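Local coordinates for protein N-acetylneuraminic acid (Sialic acid) synthetase (Leptospira borgpetersenii serovar Hardjo-bovis, PDB 6NCS) that probably makes sialic acid or its 9-phosphate from a mannosamine sugar and phosphoenolpyruvate, and binds manganese, at residues Ile18-Asn23 with Ala225-Lys230; Val26-Glu31 with Lys250-Leu255; Ala189-Ile194 with Ile214-Leu219. All coordinates share one frame; numbering follows the deposited sequence.

Contact 1: residues Ile18-Asn23 with Ala225-Lys230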
loop_
_atom_site.group_PDB
_atom_site.type_symbol
_atom_site.label_atom_id
_atom_site.label_comp_id
_atom_site.label_asym_id
_atom_site.label_seq_id
_atom_site.Cartn_x
_atom_site.Cartn_y
_atom_site.Cartn_z
ATOM N N ILE A 18 16.631 -17.671 -8.610
ATOM C CA ILE A 18 16.298 -16.716 -7.555
ATOM C C ILE A 18 16.354 -15.310 -8.147
ATOM O O ILE A 18 17.388 -14.891 -8.681
ATOM C CB ILE A 18 17.259 -16.856 -6.363
ATOM C CG1 ILE A 18 17.304 -18.301 -5.860
ATOM C CG2 ILE A 18 16.853 -15.933 -5.227
ATOM C CD1 ILE A 18 18.189 -18.498 -4.643
ATOM N N LYS A 19 15.241 -14.572 -8.066
ATOM C CA LYS A 19 15.187 -13.225 -8.646
ATOM C C LYS A 19 14.269 -12.378 -7.768
ATOM O O LYS A 19 13.043 -12.426 -7.923
ATOM C CB LYS A 19 14.706 -13.266 -10.089
ATOM N N ILE A 20 14.868 -11.603 -6.864
ATOM C CA ILE A 20 14.157 -10.920 -5.784
ATOM C C ILE A 20 14.387 -9.420 -5.923
ATOM O O ILE A 20 15.511 -8.974 -6.182
ATOM C CB ILE A 20 14.628 -11.423 -4.399
ATOM C CG1 ILE A 20 14.334 -12.914 -4.240
ATOM C CG2 ILE A 20 13.943 -10.642 -3.266
ATOM C CD1 ILE A 20 15.037 -13.550 -3.038
ATOM N N GLY A 21 13.320 -8.641 -5.767
ATOM C CA GLY A 21 13.431 -7.199 -5.891
ATOM C C GLY A 21 13.295 -6.744 -7.330
ATOM O O GLY A 21 12.898 -7.502 -8.223
ATOM N N GLY A 22 13.642 -5.476 -7.556
ATOM C CA GLY A 22 13.502 -4.914 -8.894
ATOM C C GLY A 22 12.054 -5.004 -9.324
ATOM O O GLY A 22 11.137 -4.725 -8.548
ATOM N N ASN A 23 11.815 -5.421 -10.565
ATOM C CA ASN A 23 10.443 -5.620 -11.014
ATOM C C ASN A 23 10.053 -7.092 -11.040
ATOM O O ASN A 23 9.240 -7.503 -11.870
ATOM C CB ASN A 23 10.220 -4.977 -12.385
ATOM C CG ASN A 23 11.326 -5.284 -13.354
ATOM O OD1 ASN A 23 11.816 -6.410 -13.418
ATOM N ND2 ASN A 23 11.738 -4.275 -14.116
ATOM N N ALA A 225 5.977 -3.976 -0.056
ATOM C CA ALA A 225 6.824 -5.126 0.269
ATOM C C ALA A 225 7.166 -5.941 -0.973
ATOM O O ALA A 225 6.298 -6.235 -1.799
ATOM C CB ALA A 225 6.131 -6.013 1.298
ATOM N N GLU A 226 8.439 -6.317 -1.097
ATOM C CA GLU A 226 8.924 -7.121 -2.213
ATOM C C GLU A 226 9.181 -8.566 -1.820
ATOM O O GLU A 226 9.454 -9.404 -2.693
ATOM C CB GLU A 226 10.202 -6.488 -2.778
ATOM C CG GLU A 226 10.061 -4.980 -2.989
ATOM C CD GLU A 226 11.336 -4.319 -3.474
ATOM O OE1 GLU A 226 11.979 -3.587 -2.682
ATOM O OE2 GLU A 226 11.696 -4.539 -4.649
ATOM N N ILE A 227 9.110 -8.870 -0.531
ATOM C CA ILE A 227 9.242 -10.208 0.017
ATOM C C ILE A 227 8.199 -10.294 1.116
ATOM O O ILE A 227 7.986 -9.314 1.837
ATOM C CB ILE A 227 10.654 -10.464 0.596
ATOM C CG1 ILE A 227 11.742 -10.270 -0.458
ATOM C CG2 ILE A 227 10.744 -11.864 1.209
ATOM C CD1 ILE A 227 12.284 -8.821 -0.549
ATOM N N ILE A 228 7.532 -11.439 1.233
ATOM C CA ILE A 228 6.586 -11.679 2.319
ATOM C C ILE A 228 6.981 -12.971 3.008
ATOM O O ILE A 228 7.162 -14.004 2.344
ATOM C CB ILE A 228 5.129 -11.772 1.825
ATOM C CG1 ILE A 228 4.645 -10.420 1.298
ATOM C CG2 ILE A 228 4.221 -12.272 2.950
ATOM C CD1 ILE A 228 4.395 -9.379 2.414
ATOM N N GLU A 229 7.105 -12.918 4.334
ATOM C CA GLU A 229 7.311 -14.102 5.153
ATOM C C GLU A 229 6.086 -14.278 6.043
ATOM O O GLU A 229 5.616 -13.313 6.652
ATOM C CB GLU A 229 8.586 -13.973 5.995
ATOM C CG GLU A 229 8.904 -15.218 6.795
ATOM C CD GLU A 229 10.182 -15.077 7.599
ATOM O OE1 GLU A 229 10.109 -15.068 8.843
ATOM O OE2 GLU A 229 11.259 -14.966 6.986
ATOM N N LYS A 230 5.561 -15.497 6.100
ATOM C CA LYS A 230 4.355 -15.789 6.868
ATOM C C LYS A 230 4.523 -17.138 7.543
ATOM O O LYS A 230 4.900 -18.110 6.885
ATOM C CB LYS A 230 3.122 -15.791 5.948
ATOM C CG LYS A 230 1.813 -16.237 6.592
ATOM C CD LYS A 230 1.278 -15.217 7.585
ATOM C CE LYS A 230 0.189 -15.836 8.467
ATOM N NZ LYS A 230 -0.276 -14.872 9.526
HETATM O O HOH W 1 10.655 -9.552 -5.268
HETATM O O HOH W 2 10.073 -6.539 -6.340
HETATM O O HOH W 3 11.604 -2.529 -6.690
#

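Contact 2: residues Val26-Glu31 with Lys250-Leu255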
loop_
_atom_site.group_PDB
_atom_site.type_symbol
_atom_site.label_atom_id
_atom_site.label_comp_id
_atom_site.label_asym_id
_atom_site.label_seq_id
_atom_site.Cartn_x
_atom_site.Cartn_y
_atom_site.Cartn_z
ATOM N N VAL A 26 6.751 -10.716 -6.113
ATOM C CA VAL A 26 6.974 -10.811 -4.676
ATOM C C VAL A 26 7.415 -12.220 -4.331
ATOM O O VAL A 26 6.773 -13.200 -4.722
ATOM C CB VAL A 26 5.696 -10.440 -3.916
ATOM C CG1 VAL A 26 5.918 -10.577 -2.402
ATOM C CG2 VAL A 26 5.268 -9.035 -4.277
ATOM N N PHE A 27 8.507 -12.324 -3.582
ATOM C CA PHE A 27 9.058 -13.596 -3.135
ATOM C C PHE A 27 8.377 -13.979 -1.828
ATOM O O PHE A 27 8.471 -13.239 -0.844
ATOM C CB PHE A 27 10.568 -13.429 -2.957
ATOM C CG PHE A 27 11.303 -14.697 -2.702
ATOM C CD1 PHE A 27 11.627 -15.546 -3.753
ATOM C CD2 PHE A 27 11.736 -15.014 -1.421
ATOM C CE1 PHE A 27 12.340 -16.714 -3.518
ATOM C CE2 PHE A 27 12.453 -16.186 -1.176
ATOM C CZ PHE A 27 12.751 -17.033 -2.223
ATOM N N ILE A 28 7.670 -15.111 -1.813
ATOM C CA ILE A 28 6.843 -15.498 -0.660
ATOM C C ILE A 28 7.483 -16.678 0.062
ATOM O O ILE A 28 7.718 -17.733 -0.542
ATOM C CB ILE A 28 5.407 -15.825 -1.091
ATOM C CG1 ILE A 28 4.753 -14.560 -1.664
ATOM C CG2 ILE A 28 4.585 -16.307 0.123
ATOM C CD1 ILE A 28 3.404 -14.786 -2.291
ATOM N N ILE A 29 7.727 -16.504 1.364
ATOM C CA ILE A 29 8.406 -17.481 2.212
ATOM C C ILE A 29 7.387 -18.036 3.191
ATOM O O ILE A 29 6.775 -17.274 3.944
ATOM C CB ILE A 29 9.573 -16.846 2.988
ATOM C CG1 ILE A 29 10.663 -16.333 2.039
ATOM C CG2 ILE A 29 10.172 -17.857 3.995
ATOM C CD1 ILE A 29 11.465 -15.162 2.656
ATOM N N ALA A 30 7.233 -19.360 3.206
ATOM C CA ALA A 30 6.442 -20.049 4.215
ATOM C C ALA A 30 7.366 -20.382 5.380
ATOM O O ALA A 30 8.307 -21.154 5.216
ATOM C CB ALA A 30 5.821 -21.313 3.618
ATOM N N GLU A 31 7.128 -19.776 6.550
ATOM C CA GLU A 31 7.985 -20.011 7.715
ATOM C C GLU A 31 7.429 -21.225 8.449
ATOM O O GLU A 31 6.459 -21.123 9.200
ATOM C CB GLU A 31 8.055 -18.760 8.597
ATOM C CG GLU A 31 8.391 -18.979 10.088
ATOM C CD GLU A 31 9.829 -19.399 10.353
ATOM O OE1 GLU A 31 10.435 -18.863 11.309
ATOM O OE2 GLU A 31 10.352 -20.266 9.620
ATOM N N LYS A 250 -4.291 -23.771 2.431
ATOM C CA LYS A 250 -5.217 -23.033 1.577
ATOM C C LYS A 250 -5.082 -21.526 1.778
ATOM O O LYS A 250 -5.247 -20.754 0.823
ATOM C CB LYS A 250 -6.655 -23.493 1.842
ATOM N N GLU A 251 -4.771 -21.089 3.000
ATOM C CA GLU A 251 -4.554 -19.667 3.245
ATOM C C GLU A 251 -3.231 -19.197 2.647
ATOM O O GLU A 251 -3.147 -18.087 2.107
ATOM C CB GLU A 251 -4.631 -19.392 4.746
ATOM C CG GLU A 251 -5.953 -19.894 5.353
ATOM C CD GLU A 251 -5.907 -20.065 6.858
ATOM O OE1 GLU A 251 -4.797 -20.180 7.419
ATOM O OE2 GLU A 251 -6.991 -20.083 7.484
ATOM N N LEU A 252 -2.188 -20.031 2.726
ATOM C CA LEU A 252 -0.937 -19.716 2.039
ATOM C C LEU A 252 -1.156 -19.582 0.535
ATOM O O LEU A 252 -0.589 -18.689 -0.107
ATOM C CB LEU A 252 0.107 -20.797 2.337
ATOM C CG LEU A 252 1.510 -20.643 1.738
ATOM C CD1 LEU A 252 2.184 -19.364 2.186
ATOM C CD2 LEU A 252 2.376 -21.859 2.089
ATOM N N ALA A 253 -1.948 -20.482 -0.047
ATOM C CA ALA A 253 -2.217 -20.404 -1.480
ATOM C C ALA A 253 -2.958 -19.119 -1.821
ATOM O O ALA A 253 -2.699 -18.498 -2.858
ATOM C CB ALA A 253 -3.021 -21.620 -1.930
ATOM N N LYS A 254 -3.893 -18.711 -0.962
ATOM C CA LYS A 254 -4.585 -17.443 -1.176
ATOM C C LYS A 254 -3.636 -16.261 -1.026
ATOM O O LYS A 254 -3.750 -15.274 -1.767
ATOM C CB LYS A 254 -5.761 -17.325 -0.202
ATOM C CG LYS A 254 -6.634 -16.114 -0.391
ATOM C CD LYS A 254 -7.357 -16.199 -1.726
ATOM C CE LYS A 254 -8.827 -15.860 -1.587
ATOM N NZ LYS A 254 -9.538 -16.096 -2.874
ATOM N N LEU A 255 -2.694 -16.336 -0.075
ATOM C CA LEU A 255 -1.681 -15.289 0.046
ATOM C C LEU A 255 -0.905 -15.146 -1.249
ATOM O O LEU A 255 -0.657 -14.029 -1.716
ATOM C CB LEU A 255 -0.727 -15.603 1.204
ATOM C CG LEU A 255 0.460 -14.663 1.436
ATOM C CD1 LEU A 255 0.018 -13.224 1.760
ATOM C CD2 LEU A 255 1.329 -15.221 2.565
#

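Contact 3: residues Ala189-Ile194 with Ile214-Leu219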
loop_
_atom_site.group_PDB
_atom_site.type_symbol
_atom_site.label_atom_id
_atom_site.label_comp_id
_atom_site.label_asym_id
_atom_site.label_seq_id
_atom_site.Cartn_x
_atom_site.Cartn_y
_atom_site.Cartn_z
ATOM N N ALA A 189 1.228 -2.806 13.239
ATOM C CA ALA A 189 1.893 -3.263 12.023
ATOM C C ALA A 189 2.909 -2.252 11.505
ATOM O O ALA A 189 3.954 -2.640 10.958
ATOM C CB ALA A 189 0.855 -3.567 10.944
ATOM N N ASN A 190 2.611 -0.957 11.637
ATOM C CA ASN A 190 3.482 0.117 11.150
ATOM C C ASN A 190 3.973 -0.158 9.726
ATOM O O ASN A 190 5.166 -0.075 9.420
ATOM C CB ASN A 190 4.664 0.326 12.102
ATOM C CG ASN A 190 5.401 1.620 11.836
ATOM O OD1 ASN A 190 4.875 2.507 11.176
ATOM N ND2 ASN A 190 6.627 1.733 12.346
ATOM N N LEU A 191 3.035 -0.511 8.840
ATOM C CA LEU A 191 3.434 -0.902 7.491
ATOM C C LEU A 191 4.096 0.235 6.715
ATOM O O LEU A 191 4.834 -0.034 5.762
ATOM C CB LEU A 191 2.232 -1.437 6.700
ATOM C CG LEU A 191 1.610 -2.735 7.229
ATOM C CD1 LEU A 191 0.615 -3.295 6.192
ATOM C CD2 LEU A 191 2.667 -3.795 7.566
ATOM N N SER A 192 3.883 1.498 7.098
ATOM C CA SER A 192 4.572 2.539 6.341
ATOM C C SER A 192 6.072 2.553 6.613
ATOM O O SER A 192 6.805 3.241 5.894
ATOM C CB SER A 192 3.958 3.914 6.616
ATOM O OG SER A 192 4.046 4.269 7.977
ATOM N N ALA A 193 6.553 1.791 7.605
ATOM C CA ALA A 193 8.000 1.635 7.762
ATOM C C ALA A 193 8.628 1.003 6.523
ATOM O O ALA A 193 9.820 1.201 6.262
ATOM C CB ALA A 193 8.313 0.788 8.992
ATOM N N ILE A 194 7.854 0.222 5.769
ATOM C CA ILE A 194 8.365 -0.376 4.536
ATOM C C ILE A 194 8.814 0.713 3.564
ATOM O O ILE A 194 9.912 0.649 2.995
ATOM C CB ILE A 194 7.303 -1.302 3.916
ATOM C CG1 ILE A 194 7.106 -2.533 4.820
ATOM C CG2 ILE A 194 7.691 -1.696 2.458
ATOM C CD1 ILE A 194 5.834 -3.320 4.544
ATOM N N ILE A 214 -3.888 -13.264 6.899
ATOM C CA ILE A 214 -3.102 -12.839 5.747
ATOM C C ILE A 214 -3.458 -11.439 5.279
ATOM O O ILE A 214 -2.813 -10.937 4.353
ATOM C CB ILE A 214 -3.201 -13.830 4.569
ATOM C CG1 ILE A 214 -4.631 -13.931 4.038
ATOM C CG2 ILE A 214 -2.634 -15.186 4.952
ATOM C CD1 ILE A 214 -4.702 -14.643 2.688
ATOM N N GLU A 215 -4.438 -10.780 5.899
ATOM C CA GLU A 215 -4.784 -9.438 5.442
ATOM C C GLU A 215 -3.617 -8.479 5.612
ATOM O O GLU A 215 -3.334 -7.681 4.716
ATOM C CB GLU A 215 -6.005 -8.898 6.177
ATOM C CG GLU A 215 -6.443 -7.544 5.604
ATOM C CD GLU A 215 -7.528 -6.858 6.405
ATOM O OE1 GLU A 215 -7.463 -6.870 7.647
ATOM O OE2 GLU A 215 -8.447 -6.297 5.775
ATOM N N ILE A 216 -2.937 -8.520 6.761
ATOM C CA ILE A 216 -1.832 -7.587 6.988
ATOM C C ILE A 216 -0.684 -7.813 6.005
ATOM O O ILE A 216 -0.216 -6.833 5.403
ATOM C CB ILE A 216 -1.394 -7.625 8.460
ATOM C CG1 ILE A 216 -2.534 -7.130 9.350
ATOM C CG2 ILE A 216 -0.181 -6.737 8.659
ATOM C CD1 ILE A 216 -2.289 -7.240 10.849
ATOM N N PRO A 217 -0.214 -9.044 5.760
ATOM C CA PRO A 217 0.794 -9.212 4.694
ATOM C C PRO A 217 0.325 -8.752 3.307
ATOM O O PRO A 217 1.136 -8.224 2.536
ATOM C CB PRO A 217 1.111 -10.720 4.731
ATOM C CG PRO A 217 0.164 -11.347 5.680
ATOM C CD PRO A 217 -0.374 -10.261 6.576
ATOM N N LEU A 218 -0.950 -8.914 2.966
ATOM C CA LEU A 218 -1.425 -8.393 1.682
ATOM C C LEU A 218 -1.380 -6.870 1.656
ATOM O O LEU A 218 -0.982 -6.268 0.648
ATOM C CB LEU A 218 -2.847 -8.891 1.402
ATOM C CG LEU A 218 -2.871 -10.414 1.163
ATOM C CD1 LEU A 218 -4.294 -10.898 1.056
ATOM C CD2 LEU A 218 -2.115 -10.721 -0.124
ATOM N N LEU A 219 -1.817 -6.228 2.744
ATOM C CA LEU A 219 -1.654 -4.782 2.832
ATOM C C LEU A 219 -0.183 -4.396 2.752
ATOM O O LEU A 219 0.155 -3.353 2.180
ATOM C CB LEU A 219 -2.292 -4.248 4.123
ATOM C CG LEU A 219 -3.824 -4.324 4.160
ATOM C CD1 LEU A 219 -4.362 -4.008 5.533
ATOM C CD2 LEU A 219 -4.409 -3.381 3.115
#

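Contact 1: residues Ile18-Asn23 with Ala225-Lys230
Glu226 reaches toward the Gly21-Gly22 loop, and its side chain can be followed outward in one of its two modelled conformers; the carboxylate contacts hold for that conformer and are less certain for it. The bond to CB aims at 18-23. CG sits beside the backbone N, anti to the carbonyl carbon (chi1 -47°), and the extended chain beyond it carries the carboxylate up to the glycines. There OE2 lies 3.4 Å from Gly21 CA. OE2 is hydrogen-bonded to Ser10 OG, and the same hydroxyl oxygen is bonded to Gly22 N. One water bridges further, giving protons to Glu226 OE2 and to Gly22 O, at 2.9 Å from each. OE1 turns instead to Ile205 N. Gly21 N donates to another water, 2.9 Å away, which also lies close to Glu226 O. Beside this polar patch, CG2 of Ile20 meets CG1 of Ile227 at 3.6 Å, the two side chains crossing at about a right angle; Ile174 touches both. The contact joins the hairpin of strands 13-15 and 18-20 to the start of strand 227-231, consistent with an N-terminal hairpin closing the N-terminal end of the TIM barrel.

Contact 2: residues Val26-Glu31 with Lys250-Leu255
Ile28 and Ala30, alternate residues of strand 27-33, meet Leu252 and Leu255, one helical turn apart on helix 249-266. All four are buried, and the contact across the segments is apolar. The closest pair is the CB of Ala30 with CD2 of Leu252, 3.8 Å apart, where the small methyl lets the leucine branch come close to the strand. Ile28 uses both its branches. With CG1 beside the backbone N (chi1 -64°), CG2 is left anti to N and faces a methyl of each leucine: CD2 of Leu255 at 4.2 Å and, more distantly, CD1 of Leu252 at 4.4 Å. The other branch ends in CD1, which lies 4.2 Å from the carbonyl O of Leu255. Leu252 holds its CG anti to its own N (chi1 -179°), which sends both methyls out toward the strand.

The polar groups find partners outside the strand-helix pair. Leu255 O, though touched by Ile28 CD1, bonds Thr259 OG1, and Leu255 N bonds Glu251 O at 2.8 Å along the helix. Glu251 makes a salt bridge to Arg236, while Glu31 makes one to Lys59 through OE2 and a hydrogen bond to Gln61 through OE1.

As for overall geometry, the short segments run nearly antiparallel, at 164°, with their axes 10.3 Å apart at closest approach. This is the packing of the last helix of a TIM barrel against its first strand: Ile28 faces the helix, Ala30 meets it from the side, and Ile29 points away. With no hydrogen bond or charge pair crossing between strand and helix, what holds them here is the burial of aliphatic side chains, so the spacing probably follows from side-chain size and fit.

Contact 3: residues Ala189-Ile194 with Ile214-Leu219
Leu191 pushes its side chain against the first turns of helix 215-222, and the tight part of the contact gathers round its tip. CG lies beside the backbone N (chi1 -65°) and the chain then extends, which carries CD1 onto the helix backbone. That one methyl is 3.7 Å from Leu219 CB and likewise 3.7 Å from Ile216 O. The side chains of Leu191 and Leu219 cross at about a right angle. The second branch packs less closely: CD2 of Leu191 is 4.2 Å from CG2 of Ile216. The same CG2 also meets the CB of Ala189, at 4.0 Å, so one isoleucine methyl is shared by two residues of the loop. A type I turn from Asn190 to Ala193, closed by Ala193 N to Asn190 O at 2.9 Å, brings Leu191 round to face the helix.

In contrast to the close fit at CD1 and the longer reach of CD2, the more open side of the helix carries Glu215, partly exposed, which turns to a salt bridge with Arg261 of the second subunit and a hydrogen bond to a bound tartrate. The far side of the turn also belongs to the interface: Asn190 bonds Gly269 N and Lys270 O of the second subunit, and Ile265 of that subunit packs on both Leu191 and Leu219. No hydrogen bond crosses between the two segments within the chain, while Asn190, Ser192 and Glu215 bond to the second subunit, so the same turn serves barrel packing and subunit contact.

How the contacts relate
From the N terminus, residues 18-23 open contact 1 in the hairpin, and residues 26-31 open contact 2 on the first barrel strand. Far along the chain, contact 3 closes a short loop, from residues 189-194 to 214-219, spanning strand 205-209. The chain then returns to 225-230, closing contact 1, and to 250-255, closing contact 2. Contacts 1 and 2 therefore cross, with contact 3 nested inside both. Strands 27-33 and 227-231 are neighbours, probably hydrogen-bonded through Ile29 N and Ile228 O. Pro217 packs on Ile228 and Leu218 on Leu255, so hairpin, barrel wall, outer helices and dimer-facing loop form one continuous region.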